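Local structure of esterase (uncultured bacterium pCosCE1, 7ATL) at residues A74-I79 against H113-T118; A119-R124 against I175-A180. The protein hydrolyses carboxylic esters as a family VIII carboxylesterase related to beta-lactamases, and also shows promiscuous acyltransferase activity. All coordinates share one frame; numbering follows the deposited sequence.

Interaction 1 of 2, residues A74-I79 against H113-T118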
ATOM      1  N   ALA A  74      -7.180  -3.570   9.786  1.00 25.72           N
ATOM      2  CA  ALA A  74      -8.109  -2.993  10.783  1.00 25.49           C
ATOM      3  C   ALA A  74      -9.521  -3.546  10.530  1.00 25.18           C
ATOM      4  O   ALA A  74     -10.156  -4.010  11.492  1.00 26.36           O
ATOM      5  CB  ALA A  74      -8.055  -1.489  10.728  1.00 25.70           C
ATOM      6  N   ALA A  75      -9.975  -3.517   9.278  1.00 24.46           N
ATOM      7  CA  ALA A  75     -11.289  -4.023   8.820  1.00 24.96           C
ATOM      8  C   ALA A  75     -11.434  -5.523   9.106  1.00 25.39           C
ATOM      9  O   ALA A  75     -12.514  -5.935   9.584  1.00 23.58           O
ATOM     10  CB  ALA A  75     -11.443  -3.785   7.336  1.00 25.29           C
ATOM     11  N   MET A  76     -10.430  -6.324   8.742  1.00 25.96           N
ATOM     12  CA  MET A  76     -10.515  -7.793   8.892  1.00 26.76           C
ATOM     13  C   MET A  76     -10.629  -8.147  10.378  1.00 26.99           C
ATOM     14  O   MET A  76     -11.362  -9.113  10.732  1.00 28.47           O
ATOM     15  CB  MET A  76      -9.304  -8.486   8.286  1.00 27.48           C
ATOM     16  CG  MET A  76      -9.291  -8.455   6.777  1.00 29.49           C
ATOM     17  SD  MET A  76     -10.836  -8.850   5.957  1.00 29.11           S
ATOM     18  CE  MET A  76     -11.145 -10.483   6.623  1.00 29.35           C
ATOM     19  N   ARG A  77      -9.982  -7.378  11.235  1.00 26.76           N
ATOM     20  CA  ARG A  77     -10.120  -7.581  12.696  1.00 28.53           C
ATOM     21  C   ARG A  77     -11.555  -7.251  13.114  1.00 28.03           C
ATOM     22  O   ARG A  77     -12.119  -8.000  13.936  1.00 28.61           O
ATOM     23  CB  ARG A  77      -9.078  -6.776  13.474  1.00 27.88           C
ATOM     24  CG  ARG A  77      -7.678  -7.339  13.322  1.00 28.08           C
ATOM     25  CD  ARG A  77      -6.770  -6.778  14.385  1.00 30.15           C
ATOM     26  NE  ARG A  77      -7.057  -7.453  15.629  1.00 32.08           N
ATOM     27  CZ  ARG A  77      -7.337  -6.867  16.782  1.00 33.63           C
ATOM     28  NH1 ARG A  77      -7.333  -5.548  16.897  1.00 36.46           N
ATOM     29  NH2 ARG A  77      -7.613  -7.622  17.829  1.00 32.39           N
ATOM     30  N   MET A  78     -12.126  -6.177  12.580  1.00 27.45           N
ATOM     31  CA  MET A  78     -13.480  -5.723  12.989  1.00 27.73           C
ATOM     32  C   MET A  78     -14.459  -6.797  12.522  1.00 28.26           C
ATOM     33  O   MET A  78     -15.448  -7.067  13.216  1.00 27.60           O
ATOM     34  CB  MET A  78     -13.833  -4.367  12.375  1.00 26.85           C
ATOM     35  CG  MET A  78     -13.400  -3.203  13.222  1.00 28.71           C
ATOM     36  SD  MET A  78     -13.586  -1.653  12.324  1.00 29.90           S
ATOM     37  CE  MET A  78     -13.063  -0.469  13.560  1.00 33.87           C
ATOM     38  N   ILE A  79     -14.154  -7.399  11.380  1.00 28.77           N
ATOM     39  CA  ILE A  79     -14.992  -8.455  10.754  1.00 31.14           C
ATOM     40  C   ILE A  79     -14.901  -9.736  11.595  1.00 32.30           C
ATOM     41  O   ILE A  79     -15.949 -10.362  11.822  1.00 32.95           O
ATOM     42  CB  ILE A  79     -14.565  -8.646   9.290  1.00 30.96           C
ATOM     43  CG1 ILE A  79     -15.163  -7.548   8.408  1.00 29.22           C
ATOM     44  CG2 ILE A  79     -14.922 -10.035   8.799  1.00 32.04           C
ATOM     45  CD1 ILE A  79     -14.428  -7.311   7.116  1.00 29.62           C
ATOM     46  N   HIS A 113     -16.164  -5.822  -1.781  1.00 22.52           N
ATOM     47  CA  HIS A 113     -15.845  -5.114  -3.035  1.00 23.04           C
ATOM     48  C   HIS A 113     -14.805  -4.042  -2.695  1.00 21.84           C
ATOM     49  O   HIS A 113     -13.821  -3.894  -3.466  1.00 22.10           O
ATOM     50  CB  HIS A 113     -17.102  -4.550  -3.724  1.00 23.86           C
ATOM     51  CG  HIS A 113     -18.182  -5.528  -4.050  1.00 23.83           C
ATOM     52  ND1 HIS A 113     -19.536  -5.208  -3.902  1.00 23.48           N
ATOM     53  CD2 HIS A 113     -18.148  -6.789  -4.540  1.00 24.71           C
ATOM     54  CE1 HIS A 113     -20.280  -6.226  -4.287  1.00 22.86           C
ATOM     55  NE2 HIS A 113     -19.461  -7.206  -4.680  1.00 24.55           N
ATOM     56  N   LEU A 114     -14.988  -3.297  -1.605  1.00 20.82           N
ATOM     57  CA  LEU A 114     -13.949  -2.307  -1.198  1.00 22.75           C
ATOM     58  C   LEU A 114     -12.584  -3.012  -1.030  1.00 23.59           C
ATOM     59  O   LEU A 114     -11.581  -2.491  -1.530  1.00 25.71           O
ATOM     60  CB  LEU A 114     -14.352  -1.574   0.086  1.00 21.62           C
ATOM     61  CG  LEU A 114     -15.551  -0.636  -0.003  1.00 20.77           C
ATOM     62  CD1 LEU A 114     -15.738   0.117   1.304  1.00 19.19           C
ATOM     63  CD2 LEU A 114     -15.397   0.340  -1.157  1.00 21.80           C
ATOM     64  N   LEU A 115     -12.541  -4.162  -0.358  1.00 24.07           N
ATOM     65  CA  LEU A 115     -11.282  -4.853   0.025  1.00 24.44           C
ATOM     66  C   LEU A 115     -10.505  -5.331  -1.211  1.00 24.88           C
ATOM     67  O   LEU A 115      -9.270  -5.462  -1.104  1.00 25.13           O
ATOM     68  CB  LEU A 115     -11.631  -6.033   0.930  1.00 24.14           C
ATOM     69  CG  LEU A 115     -12.206  -5.654   2.288  1.00 26.03           C
ATOM     70  CD1 LEU A 115     -12.660  -6.887   3.047  1.00 28.47           C
ATOM     71  CD2 LEU A 115     -11.185  -4.886   3.107  1.00 25.41           C
ATOM     72  N   SER A 116     -11.186  -5.614  -2.324  1.00 23.82           N
ATOM     73  CA  SER A 116     -10.603  -6.256  -3.526  1.00 24.42           C
ATOM     74  C   SER A 116     -10.679  -5.302  -4.715  1.00 25.06           C
ATOM     75  O   SER A 116     -10.316  -5.718  -5.830  1.00 27.57           O
ATOM     76  CB  SER A 116     -11.279  -7.584  -3.817  1.00 25.30           C
ATOM     77  OG  SER A 116     -11.043  -8.516  -2.765  1.00 25.44           O
ATOM     78  N   HIS A 117     -11.122  -4.063  -4.496  1.00 25.16           N
ATOM     79  CA  HIS A 117     -11.128  -2.995  -5.535  1.00 23.94           C
ATOM     80  C   HIS A 117     -12.047  -3.392  -6.698  1.00 21.85           C
ATOM     81  O   HIS A 117     -11.654  -3.170  -7.845  1.00 21.44           O
ATOM     82  CB  HIS A 117      -9.692  -2.706  -6.020  1.00 24.48           C
ATOM     83  CG  HIS A 117      -8.821  -2.071  -4.991  1.00 24.87           C
ATOM     84  ND1 HIS A 117      -8.896  -0.731  -4.701  1.00 24.76           N
ATOM     85  CD2 HIS A 117      -7.872  -2.588  -4.177  1.00 24.76           C
ATOM     86  CE1 HIS A 117      -8.025  -0.445  -3.749  1.00 25.51           C
ATOM     87  NE2 HIS A 117      -7.392  -1.569  -3.404  1.00 24.66           N
ATOM     88  N   THR A 118     -13.222  -3.938  -6.405  1.00 21.00           N
ATOM     89  CA  THR A 118     -14.240  -4.345  -7.403  1.00 21.73           C
ATOM     90  C   THR A 118     -15.483  -3.475  -7.215  1.00 22.71           C
ATOM     91  O   THR A 118     -16.519  -3.801  -7.816  1.00 24.92           O
ATOM     92  CB  THR A 118     -14.588  -5.839  -7.258  1.00 22.04           C
ATOM     93  OG1 THR A 118     -15.180  -6.049  -5.972  1.00 23.36           O
ATOM     94  CG2 THR A 118     -13.398  -6.763  -7.388  1.00 21.57           C
TER

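Interaction 2 of 2, residues A119-R124 against I175-A180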
ATOM      1  N   ALA A 119     -15.407  -2.428  -6.387  1.00 23.52           N
ATOM      2  CA  ALA A 119     -16.543  -1.532  -6.036  1.00 24.02           C
ATOM      3  C   ALA A 119     -17.000  -0.669  -7.224  1.00 24.73           C
ATOM      4  O   ALA A 119     -18.061  -0.021  -7.106  1.00 24.65           O
ATOM      5  CB  ALA A 119     -16.141  -0.626  -4.911  1.00 24.62           C
ATOM      6  N   GLY A 120     -16.203  -0.607  -8.297  1.00 25.24           N
ATOM      7  CA  GLY A 120     -16.459   0.262  -9.460  1.00 26.19           C
ATOM      8  C   GLY A 120     -15.902   1.663  -9.266  1.00 25.92           C
ATOM      9  O   GLY A 120     -16.144   2.547 -10.138  1.00 27.17           O
ATOM     10  N   LEU A 121     -15.138   1.860  -8.198  1.00 23.96           N
ATOM     11  CA  LEU A 121     -14.450   3.139  -7.928  1.00 25.17           C
ATOM     12  C   LEU A 121     -13.164   3.220  -8.755  1.00 24.44           C
ATOM     13  O   LEU A 121     -12.723   2.177  -9.341  1.00 22.68           O
ATOM     14  CB  LEU A 121     -14.192   3.230  -6.427  1.00 25.57           C
ATOM     15  CG  LEU A 121     -15.468   3.249  -5.592  1.00 25.76           C
ATOM     16  CD1 LEU A 121     -15.175   2.977  -4.122  1.00 25.94           C
ATOM     17  CD2 LEU A 121     -16.181   4.578  -5.769  1.00 24.77           C
ATOM     18  N   ASP A 122     -12.619   4.431  -8.836  1.00 23.48           N
ATOM     19  CA  ASP A 122     -11.419   4.728  -9.654  1.00 26.07           C
ATOM     20  C   ASP A 122     -10.400   5.487  -8.793  1.00 24.55           C
ATOM     21  O   ASP A 122     -10.597   5.628  -7.575  1.00 24.54           O
ATOM     22  CB  ASP A 122     -11.806   5.487 -10.934  1.00 28.34           C
ATOM     23  CG  ASP A 122     -10.893   5.238 -12.131  1.00 31.43           C
ATOM     24  OD1 ASP A 122      -9.845   4.554 -11.954  1.00 31.74           O
ATOM     25  OD2 ASP A 122     -11.216   5.752 -13.235  1.00 36.32           O
ATOM     26  N   TYR A 123      -9.301   5.885  -9.408  1.00 23.49           N
ATOM     27  CA  TYR A 123      -8.319   6.843  -8.862  1.00 24.29           C
ATOM     28  C   TYR A 123      -8.233   7.987  -9.868  1.00 25.65           C
ATOM     29  O   TYR A 123      -8.322   7.687 -11.070  1.00 25.07           O
ATOM     30  CB  TYR A 123      -6.962   6.166  -8.684  1.00 23.19           C
ATOM     31  CG  TYR A 123      -6.571   5.816  -7.274  1.00 24.05           C
ATOM     32  CD1 TYR A 123      -6.706   6.725  -6.230  1.00 24.86           C
ATOM     33  CD2 TYR A 123      -5.965   4.597  -6.994  1.00 24.43           C
ATOM     34  CE1 TYR A 123      -6.310   6.405  -4.941  1.00 24.36           C
ATOM     35  CE2 TYR A 123      -5.547   4.270  -5.713  1.00 22.59           C
ATOM     36  CZ  TYR A 123      -5.732   5.171  -4.688  1.00 22.89           C
ATOM     37  OH  TYR A 123      -5.336   4.831  -3.437  1.00 23.03           O
ATOM     38  N   ARG A 124      -8.096   9.221  -9.392  1.00 26.32           N
ATOM     39  CA  ARG A 124      -7.927  10.417 -10.241  1.00 30.20           C
ATOM     40  C   ARG A 124      -6.646  10.244 -11.053  1.00 31.04           C
ATOM     41  O   ARG A 124      -6.617  10.707 -12.221  1.00 36.19           O
ATOM     42  CB  ARG A 124      -7.875  11.664  -9.355  1.00 35.46           C
ATOM     43  CG  ARG A 124      -7.895  12.999 -10.086  1.00 39.77           C
ATOM     44  CD  ARG A 124      -7.795  14.117  -9.063  1.00 42.30           C
ATOM     45  NE  ARG A 124      -6.677  14.985  -9.403  1.00 49.23           N
ATOM     46  CZ  ARG A 124      -5.643  15.293  -8.624  1.00 52.75           C
ATOM     47  NH1 ARG A 124      -5.531  14.820  -7.395  1.00 52.55           N
ATOM     48  NH2 ARG A 124      -4.716  16.115  -9.080  1.00 63.14           N
ATOM     49  N   ILE A 175     -10.132   1.965  -0.482  1.00 21.75           N
ATOM     50  CA  ILE A 175      -9.598   1.788   0.904  1.00 24.09           C
ATOM     51  C   ILE A 175      -9.765   3.118   1.661  1.00 24.08           C
ATOM     52  O   ILE A 175      -9.900   3.070   2.889  1.00 23.66           O
ATOM     53  CB  ILE A 175      -8.162   1.212   0.921  1.00 24.09           C
ATOM     54  CG1 ILE A 175      -8.073  -0.106   0.155  1.00 26.40           C
ATOM     55  CG2 ILE A 175      -7.663   1.013   2.346  1.00 24.76           C
ATOM     56  CD1 ILE A 175      -9.069  -1.152   0.627  1.00 28.44           C
ATOM     57  N   ASP A 176      -9.810   4.249   0.954  1.00 23.90           N
ATOM     58  CA  ASP A 176     -10.132   5.564   1.563  1.00 25.15           C
ATOM     59  C   ASP A 176     -11.581   5.499   2.044  1.00 26.31           C
ATOM     60  O   ASP A 176     -11.862   5.965   3.186  1.00 28.13           O
ATOM     61  CB  ASP A 176      -9.880   6.739   0.610  1.00 25.34           C
ATOM     62  CG  ASP A 176      -8.415   6.958   0.244  1.00 25.85           C
ATOM     63  OD1 ASP A 176      -7.783   5.983  -0.233  1.00 25.61           O
ATOM     64  OD2 ASP A 176      -7.916   8.106   0.434  1.00 25.62           O
ATOM     65  N   VAL A 177     -12.464   4.910   1.233  1.00 25.05           N
ATOM     66  CA  VAL A 177     -13.890   4.703   1.617  1.00 26.82           C
ATOM     67  C   VAL A 177     -13.945   3.768   2.840  1.00 27.87           C
ATOM     68  O   VAL A 177     -14.652   4.108   3.808  1.00 28.16           O
ATOM     69  CB  VAL A 177     -14.745   4.201   0.435  1.00 27.43           C
ATOM     70  CG1 VAL A 177     -16.187   3.970   0.854  1.00 27.10           C
ATOM     71  CG2 VAL A 177     -14.695   5.176  -0.733  1.00 27.78           C
ATOM     72  N   LEU A 178     -13.177   2.671   2.827  1.00 28.10           N
ATOM     73  CA  LEU A 178     -13.162   1.669   3.917  1.00 27.28           C
ATOM     74  C   LEU A 178     -12.814   2.368   5.231  1.00 26.92           C
ATOM     75  O   LEU A 178     -13.494   2.118   6.248  1.00 27.39           O
ATOM     76  CB  LEU A 178     -12.161   0.564   3.574  1.00 28.18           C
ATOM     77  CG  LEU A 178     -12.093  -0.594   4.576  1.00 29.26           C
ATOM     78  CD1 LEU A 178     -13.435  -1.297   4.747  1.00 27.57           C
ATOM     79  CD2 LEU A 178     -11.027  -1.574   4.137  1.00 29.03           C
ATOM     80  N   GLY A 179     -11.820   3.250   5.199  1.00 27.12           N
ATOM     81  CA  GLY A 179     -11.387   4.049   6.364  1.00 26.31           C
ATOM     82  C   GLY A 179     -12.550   4.765   7.019  1.00 25.51           C
ATOM     83  O   GLY A 179     -12.704   4.658   8.246  1.00 23.68           O
ATOM     84  N   ALA A 180     -13.367   5.447   6.217  1.00 25.38           N
ATOM     85  CA  ALA A 180     -14.559   6.165   6.709  1.00 26.25           C
ATOM     86  C   ALA A 180     -15.571   5.150   7.254  1.00 24.07           C
ATOM     87  O   ALA A 180     -16.147   5.390   8.320  1.00 21.75           O
ATOM     88  CB  ALA A 180     -15.130   7.033   5.615  1.00 28.24           C
TER
HETATM   89  O   HOH W   1      -7.900   3.531  -1.663  1.00 17.83           O
HETATM   90  O   HOH W   2      -5.576   6.623  -1.607  1.00 18.13           O

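Interaction 1 of 2, residues A74-I79 against H113-T118
Bends at chi2 (-45°) and chi3 (-58°) fold the thioether of Met76 round toward Leu115, while Leu115, with CG anti to its carbonyl carbon and chi2 extended (174°), places its two methyls within reach of helix 67-80. The thioether lies at a slant to the leucine fork, and the closest pair is Met76 SD with Leu115 CD1, 4.0 Å apart. Each methyl of the fork has its own place: CD1 also lies 4.5 Å from Ile79 CD1, whereas CD2 looks toward Ala75 CB at 4.4 Å. Ala75, Met76 and Ile79 thus receive one leucine on a single face of their helix. The small methyl of Ala75 lets the branched tip come in, with the CA atoms of Ala75 and Leu115 8.8 Å apart; the flexible methionine can curl to the shape of its surroundings, and it also packs on Leu296 and Met297 of helix 291-297. The contact is wholly apolar, held by dispersion and the exclusion of water. The chain turns out of its short helix through a Schellman motif, in which His117 has positive phi and Thr118 N bonds to His113 O at 3.0 Å. This is helix-to-helix packing, of helix 67-80 against helix 111-116, in the core of the helical region of a beta-lactamase-like fold.

Interaction 2 of 2, residues A119-R124 against I175-A180
Asp176 OD1 accepts from two waters that join it to Tyr123, water 1 at 2.8 Å and water 2 at 2.7 Å, and a weak bond from Gly264 N adds to this grip. Tyr123 OH in turn donates to water 2 at 2.6 Å, and this water sits at the edge of the phenol, in the ring plane. Water 1 takes the amide of Ile175 as donor, Ile175 N lying 3.0 Å from it, and gives a weak, longer bond to Tyr123 OH. Hydroxyl and carboxylate, with OH and OD1 4.2 Å apart, are therefore bridged rather than bonded directly, and the ring stands nearly perpendicular (88°) to the carboxylate plane. The long phenol lets a loop residue bring its hydroxyl to both the waters and Lys68 NZ, to which it is hydrogen-bonded. Ser65, Lys68 and Tyr123 are consistent with the SxxK-plus-tyrosine arrangement of the serine beta-lactamase-like fold, so Tyr123 probably lies at the active site. With two carboxylate oxygens, Asp176 can take the waters on OD1 and Ser262 on OD2. Away from the waters, the other contact between the segments is apolar: Leu121, with CG anti to its carbonyl carbon (chi1 -63°), brings CD1 to 4.1 Å from Val177 CG2, a contact between two branched aliphatic groups that fill this side. Leu114 of helix 111-116 touches both, and Leu153 and Leu156 of helix 149-157 pack on Val177.

The two contacts come in series along the chain, and their centres lie 11 Å apart on the same side of the molecule's centre. Residues 113-118 run directly into 119-124, so one continuous piece, a short helix and the loop after it, serves both. Helix 174-186 bridges the two: Leu178 CD2 packs on Leu115 CD2 at 3.5 Å, and Val177 CG1 on Leu114 CD1 at 3.9 Å. Helix 67-80 is shared as well, since Ile175 leans on Lys68 and Ile71. Interaction 1 is purely apolar core, and interaction 2 carries that core to a hydrated polar end, where the loop reaches the probable catalytic centre of this beta-lactamase-like esterase.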